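Local coordinates for RsfP (Uncultured bacterium, PDB 4GLJ), which probably cleaves methylthioadenosine with phosphate, and binds the dye rhodamine B, at residues M117-F129 against M198-A210. Numbering follows the deposited sequence.
With PO4 (phosphate ion), chain D.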
loop_
_atom_site.group_PDB
_atom_site.type_symbol
_atom_site.label_atom_id
_atom_site.label_comp_id
_atom_site.label_asym_id
_atom_site.label_seq_id
_atom_site.Cartn_x
_atom_site.Cartn_y
_atom_site.Cartn_z
ATOM N N MET A 117 -2.359 9.290 13.850
ATOM C CA MET A 117 -2.555 9.184 12.391
ATOM C C MET A 117 -2.221 7.777 11.997
ATOM O O MET A 117 -1.392 7.098 12.681
ATOM C CB MET A 117 -1.568 10.072 11.658
ATOM C CG MET A 117 -1.826 11.534 11.832
ATOM S SD MET A 117 -0.544 12.439 10.993
ATOM C CE MET A 117 -1.281 12.726 9.397
ATOM N N ILE A 118 -2.862 7.287 10.934
ATOM C CA ILE A 118 -2.472 5.971 10.397
ATOM C C ILE A 118 -2.278 6.221 8.887
ATOM O O ILE A 118 -3.165 6.768 8.257
ATOM C CB ILE A 118 -3.596 4.941 10.615
ATOM C CG1 ILE A 118 -3.802 4.671 12.169
ATOM C CG2 ILE A 118 -3.246 3.723 9.739
ATOM C CD1 ILE A 118 -4.913 3.722 12.579
ATOM N N ASP A 119 -1.097 5.872 8.350
ATOM C CA ASP A 119 -0.791 6.129 6.962
ATOM C C ASP A 119 -1.179 4.946 6.099
ATOM O O ASP A 119 -0.467 3.946 6.054
ATOM C CB ASP A 119 0.684 6.429 6.782
ATOM C CG ASP A 119 1.018 6.883 5.365
ATOM O OD1 ASP A 119 0.107 7.000 4.521
ATOM O OD2 ASP A 119 2.224 7.139 5.110
ATOM N N MET A 120 -2.342 5.042 5.453
ATOM C CA MET A 120 -2.765 4.025 4.465
ATOM C C MET A 120 -2.454 4.393 3.011
ATOM O O MET A 120 -2.876 3.673 2.116
ATOM C CB MET A 120 -4.293 3.827 4.551
ATOM C CG MET A 120 -4.695 3.288 5.931
ATOM S SD MET A 120 -3.869 1.767 6.438
ATOM C CE MET A 120 -4.234 0.621 5.136
ATOM N N THR A 121 -1.765 5.497 2.773
ATOM C CA THR A 121 -1.432 5.911 1.412
ATOM C C THR A 121 -0.484 4.889 0.798
ATOM O O THR A 121 0.138 4.125 1.535
ATOM C CB THR A 121 -0.775 7.298 1.303
ATOM O OG1 THR A 121 0.556 7.313 1.853
ATOM C CG2 THR A 121 -1.714 8.414 1.982
ATOM N N LYS A 122 -0.430 4.847 -0.521
ATOM C CA LYS A 122 0.223 3.749 -1.251
ATOM C C LYS A 122 1.348 4.202 -2.121
ATOM O O LYS A 122 2.419 3.539 -2.223
ATOM C CB LYS A 122 -0.850 3.055 -2.097
ATOM C CG LYS A 122 -1.949 2.372 -1.240
ATOM C CD LYS A 122 -3.098 1.935 -2.146
ATOM C CE LYS A 122 -4.269 1.318 -1.321
ATOM N NZ LYS A 122 -5.198 0.523 -2.162
ATOM N N GLN A 123 1.108 5.342 -2.782
ATOM C CA GLN A 123 1.942 5.714 -3.916
ATOM C C GLN A 123 2.676 7.027 -3.779
ATOM O O GLN A 123 3.071 7.619 -4.760
ATOM C CB GLN A 123 1.052 5.740 -5.170
ATOM C CG GLN A 123 0.647 4.312 -5.532
ATOM C CD GLN A 123 -0.594 4.208 -6.415
ATOM O OE1 GLN A 123 -0.943 5.171 -7.160
ATOM N NE2 GLN A 123 -1.226 2.990 -6.414
ATOM N N ARG A 124 2.931 7.469 -2.580
ATOM C CA ARG A 124 3.538 8.757 -2.376
ATOM C C ARG A 124 4.943 8.627 -1.858
ATOM O O ARG A 124 5.200 7.741 -1.111
ATOM C CB ARG A 124 2.676 9.566 -1.438
ATOM C CG ARG A 124 1.315 9.833 -2.016
ATOM C CD ARG A 124 0.373 10.224 -0.953
ATOM N NE ARG A 124 -0.995 10.167 -1.374
ATOM C CZ ARG A 124 -1.953 10.846 -0.801
ATOM N NH1 ARG A 124 -1.664 11.634 0.190
ATOM N NH2 ARG A 124 -3.174 10.735 -1.220
ATOM N N VAL A 125 5.857 9.482 -2.292
ATOM C CA VAL A 125 7.187 9.375 -1.769
ATOM C C VAL A 125 7.065 9.921 -0.346
ATOM O O VAL A 125 6.643 11.058 -0.169
ATOM C CB VAL A 125 8.188 10.206 -2.578
ATOM C CG1 VAL A 125 9.616 10.084 -1.942
ATOM C CG2 VAL A 125 8.138 9.710 -3.996
ATOM N N SER A 126 7.491 9.153 0.668
ATOM C CA SER A 126 7.108 9.562 2.029
ATOM C C SER A 126 8.344 9.856 2.934
ATOM O O SER A 126 8.235 9.917 4.163
ATOM C CB SER A 126 6.200 8.482 2.658
ATOM O OG SER A 126 6.924 7.241 2.578
ATOM N N THR A 127 9.476 10.134 2.293
ATOM C CA THR A 127 10.716 10.493 3.001
ATOM C C THR A 127 11.584 11.301 2.067
ATOM O O THR A 127 11.488 11.234 0.826
ATOM C CB THR A 127 11.484 9.218 3.459
ATOM O OG1 THR A 127 12.678 9.581 4.161
ATOM C CG2 THR A 127 11.898 8.343 2.270
ATOM N N PHE A 128 12.468 12.073 2.672
ATOM C CA PHE A 128 13.463 12.786 1.941
ATOM C C PHE A 128 14.697 11.929 1.854
ATOM O O PHE A 128 15.626 12.286 1.151
ATOM C CB PHE A 128 13.914 14.024 2.714
ATOM C CG PHE A 128 12.904 15.113 2.740
ATOM C CD1 PHE A 128 12.656 15.900 1.592
ATOM C CD2 PHE A 128 12.269 15.460 3.932
ATOM C CE1 PHE A 128 11.748 16.950 1.628
ATOM C CE2 PHE A 128 11.371 16.526 3.946
ATOM C CZ PHE A 128 11.120 17.294 2.826
ATOM N N PHE A 129 14.693 10.798 2.582
ATOM C CA PHE A 129 15.888 9.975 2.663
ATOM C C PHE A 129 15.978 8.869 1.628
ATOM O O PHE A 129 15.045 8.654 0.876
ATOM C CB PHE A 129 16.057 9.496 4.133
ATOM C CG PHE A 129 16.377 10.685 5.036
ATOM C CD1 PHE A 129 15.355 11.411 5.691
ATOM C CD2 PHE A 129 17.679 11.180 5.097
ATOM C CE1 PHE A 129 15.674 12.549 6.459
ATOM C CE2 PHE A 129 18.004 12.294 5.854
ATOM C CZ PHE A 129 16.982 13.027 6.491
ATOM N N MET A 198 -7.094 12.600 2.936
ATOM C CA MET A 198 -6.242 12.044 1.849
ATOM C C MET A 198 -4.895 12.715 1.791
ATOM O O MET A 198 -4.088 12.396 0.886
ATOM C CB MET A 198 -6.973 12.194 0.504
ATOM C CG MET A 198 -8.339 11.472 0.480
ATOM S SD MET A 198 -9.078 11.579 -1.155
ATOM C CE MET A 198 -10.588 10.705 -0.837
ATOM N N THR A 199 -4.657 13.691 2.682
ATOM C CA THR A 199 -3.475 14.563 2.408
ATOM C C THR A 199 -2.405 14.667 3.538
ATOM O O THR A 199 -1.247 15.063 3.242
ATOM C CB THR A 199 -3.916 16.038 2.093
ATOM O OG1 THR A 199 -4.725 16.513 3.204
ATOM C CG2 THR A 199 -4.719 16.106 0.856
ATOM N N ASN A 200 -2.763 14.378 4.801
ATOM C CA ASN A 200 -1.828 14.705 5.869
ATOM C C ASN A 200 -0.681 13.695 6.012
ATOM O O ASN A 200 0.280 13.957 6.733
ATOM C CB ASN A 200 -2.582 15.012 7.177
ATOM C CG ASN A 200 -3.263 16.423 7.120
ATOM O OD1 ASN A 200 -3.245 17.140 8.097
ATOM N ND2 ASN A 200 -3.704 16.876 5.906
ATOM N N MET A 201 -0.735 12.602 5.248
ATOM C CA MET A 201 0.440 11.748 4.986
ATOM C C MET A 201 0.720 11.812 3.499
ATOM O O MET A 201 -0.192 11.632 2.707
ATOM C CB MET A 201 0.183 10.300 5.436
ATOM C CG MET A 201 0.119 10.124 6.956
ATOM S SD MET A 201 1.824 10.220 7.607
ATOM C CE MET A 201 1.545 9.903 9.346
ATOM N N PRO A 202 1.971 12.047 3.083
ATOM C CA PRO A 202 3.191 11.952 3.921
ATOM C C PRO A 202 3.589 13.300 4.541
ATOM O O PRO A 202 4.638 13.360 5.142
ATOM C CB PRO A 202 4.258 11.504 2.905
ATOM C CG PRO A 202 3.820 12.243 1.661
ATOM C CD PRO A 202 2.315 12.056 1.638
ATOM N N GLU A 203 2.716 14.309 4.434
ATOM C CA GLU A 203 3.045 15.702 4.913
ATOM C C GLU A 203 3.535 15.677 6.358
ATOM O O GLU A 203 4.582 16.300 6.644
ATOM C CB GLU A 203 1.820 16.576 4.784
ATOM C CG GLU A 203 2.043 18.031 4.506
ATOM C CD GLU A 203 0.719 18.742 4.264
ATOM O OE1 GLU A 203 -0.026 18.945 5.276
ATOM O OE2 GLU A 203 0.353 19.018 3.082
ATOM N N ALA A 204 2.871 14.898 7.239
ATOM C CA ALA A 204 3.319 14.855 8.660
ATOM C C ALA A 204 4.721 14.212 8.823
ATOM O O ALA A 204 5.522 14.645 9.689
ATOM C CB ALA A 204 2.311 14.148 9.590
ATOM N N LYS A 205 4.984 13.133 8.061
ATOM C CA LYS A 205 6.299 12.456 8.083
ATOM C C LYS A 205 7.420 13.441 7.608
ATOM O O LYS A 205 8.521 13.477 8.169
ATOM C CB LYS A 205 6.248 11.208 7.138
ATOM C CG LYS A 205 5.413 10.066 7.758
ATOM C CD LYS A 205 5.350 8.884 6.767
ATOM C CE LYS A 205 4.753 7.708 7.578
ATOM N NZ LYS A 205 4.350 6.530 6.701
ATOM N N LEU A 206 7.192 14.073 6.495
ATOM C CA LEU A 206 8.153 14.986 5.890
ATOM C C LEU A 206 8.440 16.189 6.816
ATOM O O LEU A 206 9.594 16.598 6.970
ATOM C CB LEU A 206 7.652 15.445 4.498
ATOM C CG LEU A 206 7.586 14.218 3.520
ATOM C CD1 LEU A 206 6.780 14.551 2.252
ATOM C CD2 LEU A 206 8.998 13.721 3.129
ATOM N N ALA A 207 7.399 16.730 7.428
ATOM C CA ALA A 207 7.543 17.859 8.373
ATOM C C ALA A 207 8.423 17.370 9.529
ATOM O O ALA A 207 9.331 18.105 9.997
ATOM C CB ALA A 207 6.145 18.296 8.892
ATOM N N ARG A 208 8.199 16.137 10.013
ATOM C CA ARG A 208 9.013 15.620 11.117
ATOM C C ARG A 208 10.488 15.486 10.690
ATOM O O ARG A 208 11.406 15.875 11.432
ATOM C CB ARG A 208 8.470 14.270 11.593
ATOM C CG ARG A 208 9.141 13.689 12.832
ATOM C CD ARG A 208 9.167 14.575 14.105
ATOM N NE ARG A 208 7.805 15.039 14.432
ATOM C CZ ARG A 208 6.968 14.359 15.224
ATOM N NH1 ARG A 208 7.382 13.206 15.805
ATOM N NH2 ARG A 208 5.773 14.862 15.545
ATOM N N GLU A 209 10.723 14.941 9.490
ATOM C CA GLU A 209 12.102 14.814 8.989
ATOM C C GLU A 209 12.765 16.161 8.802
ATOM O O GLU A 209 14.019 16.254 8.842
ATOM C CB GLU A 209 12.143 14.096 7.634
ATOM C CG GLU A 209 11.795 12.609 7.772
ATOM C CD GLU A 209 11.938 11.860 6.468
ATOM O OE1 GLU A 209 12.016 12.546 5.399
ATOM O OE2 GLU A 209 11.948 10.579 6.512
ATOM N N ALA A 210 11.942 17.170 8.513
ATOM C CA ALA A 210 12.444 18.522 8.342
ATOM C C ALA A 210 12.558 19.269 9.659
ATOM O O ALA A 210 12.789 20.485 9.659
ATOM C CB ALA A 210 11.564 19.306 7.401
HETATM P P PO4 D . -7.446 18.492 2.124
HETATM O O1 PO4 D . -8.398 17.894 1.129
HETATM O O2 PO4 D . -8.289 19.546 2.801
HETATM O O3 PO4 D . -7.049 17.365 3.003
HETATM O O4 PO4 D . -6.230 19.145 1.476
HETATM O O HOH W 1 6.976 6.154 5.181
#
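In this phosphorylase-superfamily fold, the end of strand 111-119 and the loop after it run over helix 200-209, beside the phosphate and rhodamine B sites. Arg124 holds the turn into the helix. Arg124 NH1 and NH2 both donate end-on to Met198 O, at 2.6 and 2.8 Å, with that oxygen in the guanidinium plane. Glu175 takes Arg124 NE in a salt bridge. Thr199, which follows Met198, makes a very short bond through OG1 to a phosphate, probably from the crystallisation liquor. Pro202, after a cis peptide bond, lays CB against Ser126 CB at 3.6 Å. With CG anti to the backbone N (chi1 -173°), Asp119 turns its carboxylate to the helix, where Asp119 OD2 forms a salt bridge with Lys205 NZ at 2.7 Å, through the anti lone pair. Asp119 OD1 accepts from Thr121 N, making an Asx turn, and from Thr121 OG1. Farther along the helix, Glu209 takes Thr127 OG1 on OE2 (2.7 Å) and Phe128 N on OE1 (2.8 Å, 166°), both by syn lone pairs. Leu206 CD2 sits over one face of the Phe128 ring in a CH-pi contact. Gln178 of the second subunit also donates to Glu209 OE2. Both buried carboxylates thus have donors, and Arg124 fixes the backbone next to Thr199.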